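Local coordinates for protein acidic lectin (Psophocarpus tetragonolobus, PDB 1F9K) that binds galactosides such as methyl alpha-D-galactopyranoside, as a calcium- and manganese-containing legume lectin and agglutinin of the winged bean, at residues E32-L36 against L209-T213. The protein carries 3 engineered substitutions. Numbering follows the deposited sequence.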
ATOM      1  N   GLU A  32      15.257   2.944 -21.045  1.00 32.69           N
ATOM      2  CA  GLU A  32      14.719   1.782 -21.742  1.00 32.69           C
ATOM      3  C   GLU A  32      15.504   0.531 -21.379  1.00 32.69           C
ATOM      4  O   GLU A  32      16.636   0.349 -21.816  1.00 32.69           O
ATOM      5  CB  GLU A  32      14.774   2.010 -23.250  1.00 34.30           C
ATOM      6  CG  GLU A  32      14.046   0.955 -24.067  1.00 34.30           C
ATOM      7  CD  GLU A  32      14.234   1.124 -25.567  1.00 34.30           C
ATOM      8  OE1 GLU A  32      15.391   1.018 -26.027  1.00 34.30           O
ATOM      9  OE2 GLU A  32      13.229   1.358 -26.277  1.00 34.30           O
ATOM     10  N   LEU A  33      14.886  -0.346 -20.600  1.00 32.63           N
ATOM     11  CA  LEU A  33      15.551  -1.564 -20.144  1.00 32.63           C
ATOM     12  C   LEU A  33      15.756  -2.674 -21.182  1.00 32.63           C
ATOM     13  O   LEU A  33      16.782  -3.368 -21.157  1.00 32.63           O
ATOM     14  CB  LEU A  33      14.802  -2.125 -18.923  1.00 44.79           C
ATOM     15  CG  LEU A  33      14.887  -1.303 -17.630  1.00 44.79           C
ATOM     16  CD1 LEU A  33      13.928  -1.856 -16.591  1.00 44.79           C
ATOM     17  CD2 LEU A  33      16.320  -1.325 -17.110  1.00 44.79           C
ATOM     18  N   THR A  34      14.788  -2.843 -22.079  1.00 35.98           N
ATOM     19  CA  THR A  34      14.858  -3.882 -23.103  1.00 35.98           C
ATOM     20  C   THR A  34      14.597  -3.311 -24.489  1.00 35.98           C
ATOM     21  O   THR A  34      14.073  -2.197 -24.616  1.00 35.98           O
ATOM     22  CB  THR A  34      13.819  -5.002 -22.833  1.00 40.16           C
ATOM     23  OG1 THR A  34      12.481  -4.486 -22.943  1.00 40.16           O
ATOM     24  CG2 THR A  34      14.018  -5.562 -21.446  1.00 40.16           C
ATOM     25  N   LYS A  35      14.937  -4.078 -25.525  1.00 29.65           N
ATOM     26  CA  LYS A  35      14.721  -3.620 -26.897  1.00 29.65           C
ATOM     27  C   LYS A  35      13.757  -4.499 -27.674  1.00 29.65           C
ATOM     28  O   LYS A  35      13.753  -5.718 -27.518  1.00 29.65           O
ATOM     29  CB  LYS A  35      16.045  -3.530 -27.657  1.00 45.16           C
ATOM     30  CG  LYS A  35      17.001  -2.512 -27.080  1.00 45.16           C
ATOM     31  CD  LYS A  35      18.146  -2.194 -28.018  1.00 45.16           C
ATOM     32  CE  LYS A  35      19.126  -1.257 -27.330  1.00 45.16           C
ATOM     33  NZ  LYS A  35      18.407  -0.104 -26.703  1.00 45.16           N
ATOM     34  N   LEU A  36      12.952  -3.871 -28.527  1.00 25.98           N
ATOM     35  CA  LEU A  36      11.973  -4.592 -29.324  1.00 25.98           C
ATOM     36  C   LEU A  36      12.474  -4.870 -30.740  1.00 25.98           C
ATOM     37  O   LEU A  36      11.928  -5.719 -31.444  1.00 25.98           O
ATOM     38  CB  LEU A  36      10.679  -3.797 -29.365  1.00  8.18           C
ATOM     39  CG  LEU A  36       9.371  -4.565 -29.140  1.00  8.18           C
ATOM     40  CD1 LEU A  36       9.434  -5.415 -27.837  1.00  8.18           C
ATOM     41  CD2 LEU A  36       8.222  -3.547 -29.090  1.00  8.18           C
ATOM     42  N   LEU A 209      17.252  -2.093 -11.211  1.00 33.91           N
ATOM     43  CA  LEU A 209      16.042  -2.371 -11.971  1.00 33.91           C
ATOM     44  C   LEU A 209      16.423  -3.283 -13.139  1.00 33.91           C
ATOM     45  O   LEU A 209      17.415  -3.044 -13.818  1.00 33.91           O
ATOM     46  CB  LEU A 209      15.463  -1.074 -12.508  1.00 20.80           C
ATOM     47  CG  LEU A 209      14.848  -0.175 -11.443  1.00 20.80           C
ATOM     48  CD1 LEU A 209      14.534   1.188 -12.010  1.00 20.80           C
ATOM     49  CD2 LEU A 209      13.563  -0.826 -10.926  1.00 20.80           C
ATOM     50  N   SER A 210      15.638  -4.328 -13.374  1.00 45.92           N
ATOM     51  CA  SER A 210      15.930  -5.270 -14.452  1.00 45.92           C
ATOM     52  C   SER A 210      14.668  -5.692 -15.207  1.00 45.92           C
ATOM     53  O   SER A 210      13.574  -5.652 -14.660  1.00 45.92           O
ATOM     54  CB  SER A 210      16.630  -6.506 -13.871  1.00 23.80           C
ATOM     55  OG  SER A 210      16.914  -7.457 -14.878  1.00 23.80           O
ATOM     56  N   ALA A 211      14.830  -6.085 -16.468  1.00 30.73           N
ATOM     57  CA  ALA A 211      13.709  -6.535 -17.306  1.00 30.73           C
ATOM     58  C   ALA A 211      14.189  -7.420 -18.467  1.00 30.73           C
ATOM     59  O   ALA A 211      15.330  -7.321 -18.915  1.00 30.73           O
ATOM     60  CB  ALA A 211      12.914  -5.334 -17.844  1.00  2.00           C
ATOM     61  N   THR A 212      13.301  -8.284 -18.949  1.00 16.87           N
ATOM     62  CA  THR A 212      13.629  -9.208 -20.030  1.00 16.87           C
ATOM     63  C   THR A 212      12.470  -9.516 -20.972  1.00 16.87           C
ATOM     64  O   THR A 212      11.319  -9.552 -20.562  1.00 16.87           O
ATOM     65  CB  THR A 212      14.091 -10.548 -19.467  1.00 23.18           C
ATOM     66  OG1 THR A 212      13.062 -11.101 -18.633  1.00 23.18           O
ATOM     67  CG2 THR A 212      15.343 -10.370 -18.658  1.00 23.18           C
ATOM     68  N   THR A 213      12.779  -9.748 -22.240  1.00 20.53           N
ATOM     69  CA  THR A 213      11.746 -10.106 -23.200  1.00 20.53           C
ATOM     70  C   THR A 213      11.851 -11.610 -23.436  1.00 20.53           C
ATOM     71  O   THR A 213      12.886 -12.216 -23.122  1.00 20.53           O
ATOM     72  CB  THR A 213      11.871  -9.343 -24.537  1.00 27.22           C
ATOM     73  OG1 THR A 213      13.148  -9.592 -25.136  1.00 27.22           O
ATOM     74  CG2 THR A 213      11.681  -7.862 -24.299  1.00 27.22           C
TER
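From CA 33 to CA 35 the chain runs 20° from the direction of residues 209-213, part of strand 204-213, yet no hydrogen bond crosses between them, and side chains fill the space between the two backbones. The CA atoms of Leu33 and Ala211 lie 6.0 Å apart, those of Thr34 and Thr212 6.3 Å. The strand alternates regularly: Leu209, Ala211 and Thr213 direct their CA-to-CB bonds toward 32-36, Ser210 and Thr212 away. Leu33, buried between the layers, brings CD1 to 3.8 Å from CB of Ala211 and 4.4 Å from CB of Leu209; the short methyl of Ala211 leaves room for this bulkier branched side chain. Leu90 and Ile225 add to the same apolar cluster. Thr34 uses both its characters: its methyl CG2 sits 3.3 Å from the carbonyl O of Ala211, while OG1 hydrogen-bonds His223 and lies 3.7 Å from CG2 of Thr213. Thr213 likewise turns a methyl to the contact and gives OG1 a partner at Ser46. The CA-to-CB bond of Lys35 points away from the strand, and its NZ forms a salt bridge with OE1 of Glu32 at 3.3 Å. On the strand's far side, Thr212 hydrogen-bonds Gly105 of the galactoside pocket. The contact thus joins the loop after strand 31-32 to the seven-stranded sheet of the legume-lectin sandwich through leucine, alanine and threonine methyls packed against one another and the strand backbone, with the buried threonine hydroxyls satisfied by neighbouring residues.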